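Local coordinates for hypothetical protein TM0486 (Thermotoga maritima, PDB 1VK8) that is a thiamin-binding protein involved in the cell's response to oxidative conditions, and has been put forward as a factor in thiamine biosynthesis or salvage, at residues Val16-Lys21 with Leu87-Lys92; His32-Arg37 with Gln78-Phe83. All coordinates share one frame; numbering follows the deposited sequence.

Contact 1 of 2, residues Val16-Lys21 with Leu87-Lys92; sequences VTVSIK and LDIDYK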
ATOM      1  N   VAL C  16       7.748  13.525 -10.098  1.00  7.61           N
ATOM      2  CA  VAL C  16       6.853  12.444  -9.722  1.00  8.20           C
ATOM      3  C   VAL C  16       6.118  12.897  -8.464  1.00  7.62           C
ATOM      4  O   VAL C  16       6.502  13.875  -7.864  1.00  8.09           O
ATOM      5  CB  VAL C  16       7.619  11.111  -9.419  1.00  6.86           C
ATOM      6  CG1 VAL C  16       8.269  10.555 -10.670  1.00 13.28           C
ATOM      7  CG2 VAL C  16       8.672  11.282  -8.318  1.00 10.00           C
ATOM      8  N   THR C  17       5.081  12.164  -8.069  1.00  7.99           N
ATOM      9  CA  THR C  17       4.519  12.297  -6.733  1.00  9.46           C
ATOM     10  C   THR C  17       4.828  11.021  -5.985  1.00  9.62           C
ATOM     11  O   THR C  17       4.834   9.925  -6.562  1.00  9.09           O
ATOM     12  CB  THR C  17       2.983  12.590  -6.736  1.00 12.19           C
ATOM     13  OG1 THR C  17       2.249  11.443  -7.206  1.00 13.19           O
ATOM     14  CG2 THR C  17       2.616  13.702  -7.691  1.00 11.09           C
ATOM     15  N   VAL C  18       5.112  11.177  -4.701  1.00  8.36           N
ATOM     16  CA  VAL C  18       5.451  10.082  -3.808  1.00  7.90           C
ATOM     17  C   VAL C  18       4.711  10.312  -2.509  1.00  8.07           C
ATOM     18  O   VAL C  18       4.938  11.312  -1.810  1.00  9.11           O
ATOM     19  CB  VAL C  18       6.976  10.025  -3.521  1.00  6.56           C
ATOM     20  CG1 VAL C  18       7.323   8.853  -2.631  1.00  9.32           C
ATOM     21  CG2 VAL C  18       7.758   9.941  -4.873  1.00 10.53           C
ATOM     22  N   SER C  19       3.811   9.392  -2.189  1.00  8.95           N
ATOM     23  CA  SER C  19       3.102   9.419  -0.935  1.00 10.00           C
ATOM     24  C   SER C  19       3.799   8.499   0.025  1.00  9.06           C
ATOM     25  O   SER C  19       4.145   7.376  -0.315  1.00  8.24           O
ATOM     26  CB  SER C  19       1.645   9.023  -1.174  1.00 12.85           C
ATOM     27  OG  SER C  19       1.082   9.935  -2.108  1.00 19.66           O
ATOM     28  N   ILE C  20       4.030   9.004   1.229  1.00  7.86           N
ATOM     29  CA  ILE C  20       4.864   8.377   2.224  1.00  7.72           C
ATOM     30  C   ILE C  20       3.992   8.122   3.445  1.00  8.89           C
ATOM     31  O   ILE C  20       3.296   9.029   3.930  1.00  6.28           O
ATOM     32  CB  ILE C  20       6.022   9.316   2.601  1.00  7.78           C
ATOM     33  CG1 ILE C  20       6.884   9.626   1.391  1.00  8.24           C
ATOM     34  CG2 ILE C  20       6.871   8.733   3.735  1.00  9.57           C
ATOM     35  CD1 ILE C  20       7.858  10.734   1.625  1.00  9.82           C
ATOM     36  N   LYS C  21       4.051   6.893   3.951  1.00  8.25           N
ATOM     37  CA  LYS C  21       3.343   6.506   5.164  1.00  5.80           C
ATOM     38  C   LYS C  21       4.322   5.846   6.110  1.00  4.85           C
ATOM     39  O   LYS C  21       5.065   4.948   5.727  1.00  7.36           O
ATOM     40  CB  LYS C  21       2.196   5.543   4.857  1.00  7.76           C
ATOM     41  CG  LYS C  21       1.353   5.148   6.035  1.00  7.40           C
ATOM     42  CD  LYS C  21       0.329   4.086   5.689  1.00  8.29           C
ATOM     43  CE  LYS C  21      -0.708   3.918   6.773  1.00  8.56           C
ATOM     44  NZ  LYS C  21      -1.825   4.922   6.635  1.00 12.46           N
ATOM     45  N   LEU C  87       6.075   3.735   0.456  1.00  7.59           N
ATOM     46  CA  LEU C  87       6.101   4.734  -0.608  1.00  7.08           C
ATOM     47  C   LEU C  87       5.182   4.294  -1.745  1.00  9.73           C
ATOM     48  O   LEU C  87       5.234   3.138  -2.201  1.00  8.03           O
ATOM     49  CB  LEU C  87       7.499   4.869  -1.182  1.00  7.42           C
ATOM     50  CG  LEU C  87       8.690   5.125  -0.262  1.00 13.46           C
ATOM     51  CD1 LEU C  87       9.891   5.436  -1.143  1.00 16.75           C
ATOM     52  CD2 LEU C  87       8.450   6.228   0.705  1.00 12.46           C
ATOM     53  N   ASP C  88       4.357   5.223  -2.222  1.00  6.03           N
ATOM     54  CA  ASP C  88       3.481   4.991  -3.367  1.00  7.69           C
ATOM     55  C   ASP C  88       3.849   6.059  -4.395  1.00  8.29           C
ATOM     56  O   ASP C  88       3.503   7.243  -4.271  1.00  6.54           O
ATOM     57  CB  ASP C  88       2.020   5.042  -2.872  1.00 10.85           C
ATOM     58  CG  ASP C  88       0.987   5.081  -3.982  1.00 13.91           C
ATOM     59  OD1 ASP C  88       1.274   4.535  -5.044  1.00 15.70           O
ATOM     60  OD2 ASP C  88      -0.170   5.588  -3.849  1.00 18.41           O
ATOM     61  N   ILE C  89       4.595   5.635  -5.409  1.00  6.17           N
ATOM     62  CA  ILE C  89       5.182   6.546  -6.402  1.00  7.12           C
ATOM     63  C   ILE C  89       4.341   6.523  -7.669  1.00  7.10           C
ATOM     64  O   ILE C  89       4.088   5.462  -8.201  1.00  8.16           O
ATOM     65  CB  ILE C  89       6.620   6.113  -6.743  1.00  8.38           C
ATOM     66  CG1 ILE C  89       7.495   6.073  -5.482  1.00  6.13           C
ATOM     67  CG2 ILE C  89       7.228   7.033  -7.837  1.00 12.02           C
ATOM     68  CD1 ILE C  89       8.545   5.055  -5.566  1.00  9.34           C
ATOM     69  N   ASP C  90       3.900   7.689  -8.145  1.00  5.79           N
ATOM     70  CA  ASP C  90       3.238   7.785  -9.430  1.00  5.76           C
ATOM     71  C   ASP C  90       4.308   8.274 -10.406  1.00  5.74           C
ATOM     72  O   ASP C  90       4.780   9.400 -10.325  1.00  7.20           O
ATOM     73  CB  ASP C  90       2.073   8.783  -9.372  1.00  7.57           C
ATOM     74  CG  ASP C  90       1.216   8.756 -10.635  1.00 12.76           C
ATOM     75  OD1 ASP C  90       1.498   7.966 -11.554  1.00 14.24           O
ATOM     76  OD2 ASP C  90       0.249   9.514 -10.785  1.00 16.23           O
ATOM     77  N   TYR C  91       4.734   7.387 -11.282  1.00  7.08           N
ATOM     78  CA  TYR C  91       5.848   7.657 -12.159  1.00  7.39           C
ATOM     79  C   TYR C  91       5.309   7.865 -13.557  1.00  5.75           C
ATOM     80  O   TYR C  91       4.660   7.018 -14.087  1.00  6.61           O
ATOM     81  CB  TYR C  91       6.812   6.479 -12.148  1.00  9.71           C
ATOM     82  CG  TYR C  91       8.134   6.779 -12.811  1.00  7.60           C
ATOM     83  CD1 TYR C  91       8.258   6.733 -14.189  1.00 12.21           C
ATOM     84  CD2 TYR C  91       9.262   7.103 -12.047  1.00  9.49           C
ATOM     85  CE1 TYR C  91       9.465   7.021 -14.806  1.00 16.12           C
ATOM     86  CE2 TYR C  91      10.468   7.405 -12.660  1.00  8.65           C
ATOM     87  CZ  TYR C  91      10.565   7.348 -14.031  1.00 13.11           C
ATOM     88  OH  TYR C  91      11.762   7.606 -14.659  1.00 23.29           O
ATOM     89  N   LYS C  92       5.575   9.001 -14.145  1.00  6.17           N
ATOM     90  CA  LYS C  92       5.082   9.286 -15.488  1.00  5.46           C
ATOM     91  C   LYS C  92       6.204   9.915 -16.304  1.00  9.14           C
ATOM     92  O   LYS C  92       6.802  10.894 -15.900  1.00  7.65           O
ATOM     93  CB  LYS C  92       3.875  10.235 -15.438  1.00  6.09           C
ATOM     94  CG  LYS C  92       3.229  10.444 -16.807  1.00  8.65           C
ATOM     95  CD  LYS C  92       2.101  11.439 -16.784  1.00 14.84           C
ATOM     96  CE  LYS C  92       1.611  11.748 -18.206  1.00 18.71           C
ATOM     97  NZ  LYS C  92       0.415  12.590 -18.154  1.00 13.83           N
TER
HETATM   98  O   HOH W   1       1.927   9.379  -5.141  1.00 15.76           O

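Contact 2 of 2, residues His32-Arg37 with Gln78-Phe83; sequences HEVIDR and QFAKRF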
ATOM      1  N   HIS C  32       1.825   9.282  17.536  1.00 33.21           N
ATOM      2  CA  HIS C  32       1.747  10.632  16.961  1.00 35.01           C
ATOM      3  C   HIS C  32       3.060  11.412  17.014  1.00 34.17           C
ATOM      4  O   HIS C  32       3.260  12.312  16.220  1.00 35.94           O
ATOM      5  CB  HIS C  32       0.621  11.458  17.634  1.00 38.31           C
ATOM      6  CG  HIS C  32      -0.378  12.043  16.673  1.00 46.32           C
ATOM      7  ND1 HIS C  32      -0.069  12.354  15.361  1.00 58.60           N
ATOM      8  CD2 HIS C  32      -1.680  12.384  16.841  1.00 53.70           C
ATOM      9  CE1 HIS C  32      -1.138  12.854  14.764  1.00 62.05           C
ATOM     10  NE2 HIS C  32      -2.129  12.886  15.641  1.00 58.71           N
ATOM     11  N   GLU C  33       3.954  11.082  17.930  1.00 32.32           N
ATOM     12  CA  GLU C  33       5.228  11.782  17.991  1.00 32.02           C
ATOM     13  C   GLU C  33       6.136  11.372  16.852  1.00 29.13           C
ATOM     14  O   GLU C  33       6.762  12.229  16.236  1.00 29.77           O
ATOM     15  CB  GLU C  33       5.947  11.526  19.304  1.00 32.76           C
ATOM     16  CG  GLU C  33       7.162  12.426  19.523  1.00 40.44           C
ATOM     17  CD  GLU C  33       8.219  11.780  20.408  1.00 49.04           C
ATOM     18  OE1 GLU C  33       7.836  11.140  21.420  1.00 53.06           O
ATOM     19  OE2 GLU C  33       9.428  11.910  20.090  1.00 49.14           O
ATOM     20  N   VAL C  34       6.231  10.067  16.601  1.00 23.14           N
ATOM     21  CA  VAL C  34       6.967   9.552  15.450  1.00 19.10           C
ATOM     22  C   VAL C  34       6.448  10.168  14.140  1.00 16.43           C
ATOM     23  O   VAL C  34       7.229  10.598  13.303  1.00 15.30           O
ATOM     24  CB  VAL C  34       6.831   8.030  15.330  1.00 19.75           C
ATOM     25  CG1 VAL C  34       7.611   7.520  14.131  1.00 17.29           C
ATOM     26  CG2 VAL C  34       7.253   7.328  16.633  1.00 22.96           C
ATOM     27  N   ILE C  35       5.127  10.195  13.969  1.00 15.34           N
ATOM     28  CA  ILE C  35       4.518  10.718  12.751  1.00 14.13           C
ATOM     29  C   ILE C  35       4.763  12.194  12.594  1.00 13.57           C
ATOM     30  O   ILE C  35       5.013  12.662  11.489  1.00 14.31           O
ATOM     31  CB  ILE C  35       3.009  10.401  12.709  1.00 17.86           C
ATOM     32  CG1 ILE C  35       2.766   8.889  12.741  1.00 20.52           C
ATOM     33  CG2 ILE C  35       2.373  10.998  11.446  1.00 18.28           C
ATOM     34  CD1 ILE C  35       3.492   8.144  11.714  1.00 30.22           C
ATOM     35  N   ASP C  36       4.702  12.926  13.702  1.00 15.07           N
ATOM     36  CA  ASP C  36       5.003  14.346  13.720  1.00 13.99           C
ATOM     37  C   ASP C  36       6.418  14.642  13.235  1.00 13.93           C
ATOM     38  O   ASP C  36       6.642  15.622  12.537  1.00 13.88           O
ATOM     39  CB  ASP C  36       4.884  14.912  15.157  1.00 18.83           C
ATOM     40  CG  ASP C  36       3.447  15.044  15.647  1.00 21.09           C
ATOM     41  OD1 ASP C  36       2.500  14.676  14.921  1.00 31.76           O
ATOM     42  OD2 ASP C  36       3.187  15.512  16.772  1.00 31.43           O
ATOM     43  N   ARG C  37       7.383  13.836  13.673  1.00 13.88           N
ATOM     44  CA  ARG C  37       8.791  14.032  13.310  1.00 12.31           C
ATOM     45  C   ARG C  37       8.978  13.738  11.834  1.00  8.76           C
ATOM     46  O   ARG C  37       9.718  14.423  11.160  1.00  8.29           O
ATOM     47  CB  ARG C  37       9.715  13.110  14.119  1.00 12.87           C
ATOM     48  CG  ARG C  37       9.726  13.351  15.636  1.00 18.21           C
ATOM     49  CD  ARG C  37      10.035  14.768  16.080  1.00 30.07           C
ATOM     50  NE  ARG C  37       9.022  15.221  17.046  1.00 42.89           N
ATOM     51  CZ  ARG C  37       8.076  16.145  16.832  1.00 47.73           C
ATOM     52  NH1 ARG C  37       7.969  16.799  15.670  1.00 45.48           N
ATOM     53  NH2 ARG C  37       7.225  16.428  17.813  1.00 53.22           N
ATOM     54  N   GLN C  78      15.822   6.965  15.450  1.00 15.38           N
ATOM     55  CA  GLN C  78      15.965   7.558  16.791  1.00 16.84           C
ATOM     56  C   GLN C  78      14.667   7.459  17.601  1.00 15.35           C
ATOM     57  O   GLN C  78      14.695   7.427  18.814  1.00 17.85           O
ATOM     58  CB  GLN C  78      16.258   9.057  16.747  1.00 18.11           C
ATOM     59  CG  GLN C  78      17.280   9.583  15.769  1.00 27.61           C
ATOM     60  CD  GLN C  78      17.178  11.117  15.605  1.00 32.18           C
ATOM     61  OE1 GLN C  78      16.741  11.828  16.521  1.00 36.86           O
ATOM     62  NE2 GLN C  78      17.587  11.614  14.450  1.00 34.31           N
ATOM     63  N   PHE C  79      13.532   7.526  16.923  1.00 12.35           N
ATOM     64  CA  PHE C  79      12.218   7.622  17.567  1.00 13.44           C
ATOM     65  C   PHE C  79      11.453   6.293  17.649  1.00 16.09           C
ATOM     66  O   PHE C  79      10.527   6.127  18.471  1.00 16.17           O
ATOM     67  CB  PHE C  79      11.388   8.655  16.831  1.00 12.27           C
ATOM     68  CG  PHE C  79      12.086   9.974  16.669  1.00 16.90           C
ATOM     69  CD1 PHE C  79      12.468  10.706  17.791  1.00 20.64           C
ATOM     70  CD2 PHE C  79      12.379  10.478  15.400  1.00 13.24           C
ATOM     71  CE1 PHE C  79      13.124  11.917  17.652  1.00 23.99           C
ATOM     72  CE2 PHE C  79      13.024  11.672  15.251  1.00 16.90           C
ATOM     73  CZ  PHE C  79      13.403  12.409  16.378  1.00 25.67           C
ATOM     74  N   ALA C  80      11.865   5.338  16.819  1.00 15.78           N
ATOM     75  CA  ALA C  80      11.202   4.054  16.739  1.00 14.85           C
ATOM     76  C   ALA C  80      12.202   3.053  16.187  1.00 13.44           C
ATOM     77  O   ALA C  80      12.733   3.227  15.104  1.00 15.47           O
ATOM     78  CB  ALA C  80      10.006   4.145  15.851  1.00 15.40           C
ATOM     79  N   LYS C  81      12.430   2.015  16.953  1.00 11.56           N
ATOM     80  CA  LYS C  81      13.374   0.970  16.609  1.00 15.47           C
ATOM     81  C   LYS C  81      12.823   0.088  15.491  1.00 13.66           C
ATOM     82  O   LYS C  81      13.585  -0.614  14.856  1.00 15.32           O
ATOM     83  CB  LYS C  81      13.637   0.084  17.824  1.00 17.39           C
ATOM     84  CG  LYS C  81      14.839   0.498  18.689  1.00 28.07           C
ATOM     85  CD  LYS C  81      14.783   1.961  19.093  1.00 36.50           C
ATOM     86  CE  LYS C  81      15.774   2.815  18.313  1.00 41.48           C
ATOM     87  NZ  LYS C  81      15.749   4.242  18.797  1.00 37.55           N
ATOM     88  N   ARG C  82      11.506   0.079  15.317  1.00 10.30           N
ATOM     89  CA  ARG C  82      10.869  -0.694  14.263  1.00  7.75           C
ATOM     90  C   ARG C  82       9.693   0.079  13.680  1.00  7.80           C
ATOM     91  O   ARG C  82       8.844   0.567  14.411  1.00  6.76           O
ATOM     92  CB  ARG C  82      10.369  -2.010  14.819  1.00  8.49           C
ATOM     93  CG  ARG C  82       9.628  -2.905  13.842  1.00 12.65           C
ATOM     94  CD  ARG C  82      10.506  -3.924  13.229  1.00 16.08           C
ATOM     95  NE  ARG C  82       9.872  -4.909  12.361  1.00 14.17           N
ATOM     96  CZ  ARG C  82       9.656  -6.187  12.666  1.00 16.44           C
ATOM     97  NH1 ARG C  82       9.894  -6.673  13.867  1.00 13.25           N
ATOM     98  NH2 ARG C  82       9.173  -6.993  11.749  1.00 11.28           N
ATOM     99  N   PHE C  83       9.652   0.178  12.362  1.00  6.12           N
ATOM    100  CA  PHE C  83       8.561   0.842  11.680  1.00  5.95           C
ATOM    101  C   PHE C  83       8.409   0.332  10.279  1.00  5.60           C
ATOM    102  O   PHE C  83       9.367  -0.152   9.671  1.00  7.47           O
ATOM    103  CB  PHE C  83       8.710   2.379  11.661  1.00  6.86           C
ATOM    104  CG  PHE C  83       9.989   2.874  11.073  1.00  7.43           C
ATOM    105  CD1 PHE C  83      11.104   3.069  11.869  1.00  5.11           C
ATOM    106  CD2 PHE C  83      10.078   3.179   9.728  1.00  9.02           C
ATOM    107  CE1 PHE C  83      12.289   3.558  11.321  1.00  8.71           C
ATOM    108  CE2 PHE C  83      11.254   3.621   9.169  1.00  5.72           C
ATOM    109  CZ  PHE C  83      12.362   3.836   9.967  1.00  7.05           C
TER

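Contact 1 of 2, residues Val16-Lys21 with Leu87-Lys92
Val18 and Ile89 form the apolar centre, lying side by side as an antiparallel non-hydrogen-bonded pair, with Val18 CG2 3.9 Å from Ile89 CG1. One pair along, on the same face, Ile20 CG1 meets Leu87 CD2 at 3.8 Å; with Leu87 CD1 anti to CA (chi2 -171°), the other branch, CD2, turns toward Ile20. Toward the other end Val16 CG1 touches Tyr91 CD2 at 3.8 Å, the two side chains crossing obliquely. Helix 62-76 packs on this face, with Ile65 against both Val16 and Val18. Between the pairs, the backbone of Ser19 and Asp88 is doubly bonded: Ser19 N gives a nearly straight bond to Asp88 O (3.0 Å, 171° at the hydrogen), and Asp88 N returns one to Ser19 O. Asp90 N also bonds Thr17 O at 2.9 Å. The opposite face is polar. A water there donates to Asp88 O at 2.8 Å and also bonds Thr17 OG1 and Ser19 OG, so three groups from both strands share it. Thr17 OG1 also bonds Lys101, and Ser19 OG bonds Thr57. Asp90 pairs with Lys101 and with Arg82 of the second subunit, Asp88 with Lys21 of the third. This two-faced antiparallel pairing of first and last strands is characteristic of the ferredoxin-like βαββαβ fold, whose sheet here continues into the second subunit.

Contact 2 of 2, residues His32-Arg37 with Gln78-Phe83
Arg37 lays its aliphatic stem over one face of the Phe79 ring, joining the first helix of the ferredoxin-like βαββαβ fold to the turn that leads from helix 62-76 into the last strand. The evidence is a CH-pi contact: Arg37 CG stands 3.8 Å from the Phe79 ring centroid and 15° off its normal, while Arg37 CB lies 3.8 Å from Phe79 CE2. The two side chains cross at about a right angle, and the guanidinium, turned 78° from the ring plane, does not stack on it; Arg37 NH1 instead forms a salt bridge with Glu40. The Glu33 side chain, extended beyond CG, brings OE2 obliquely to 4.0 Å from Phe79 CD1. Gln78 CB occupies the opposite ring face, over its centre, and Tyr75 meets the ring edge-to-face. An alanine in place of Phe79 would probably leave the stem of Arg37 without its aromatic support and open a gap between the helix and the turn. About one turn earlier in the helix, Val34 CG2 approaches Phe79 CB and Ala80 CB, each at 4.3 Å, and Pro24 of strand 16-24 packs against both Val34 and Ala80. A second shell positions the turn, tying it to the helix through one guanidinium: Arg30 bonds the carbonyl oxygen of Phe79 through NH1 and pairs with Glu33 OE1 through NH2.

How the contacts relate
From the N terminus, the chain first runs through 16-21, whose partner 87-92 arrives only after 65 residues, so contact 1 closes the longer loop. Strand 16-24 leads on to helix 31-43, where 32-37 supplies the first half of contact 2; helix 62-76 then ends just before 78-83, which completes it. The shorter loop is thus enclosed by the longer one, and the two do not cross. Strand 82-92 links the two: contact 2 is made by the turn just ahead of it, contact 1 by its second half. Contact 1 joins neighbouring strands within the sheet, while contact 2 ties helix 31-43 to the turn between helix 62-76 and strand 82-92, the centres lying about 21 Å apart on opposite sides of the chain's centre.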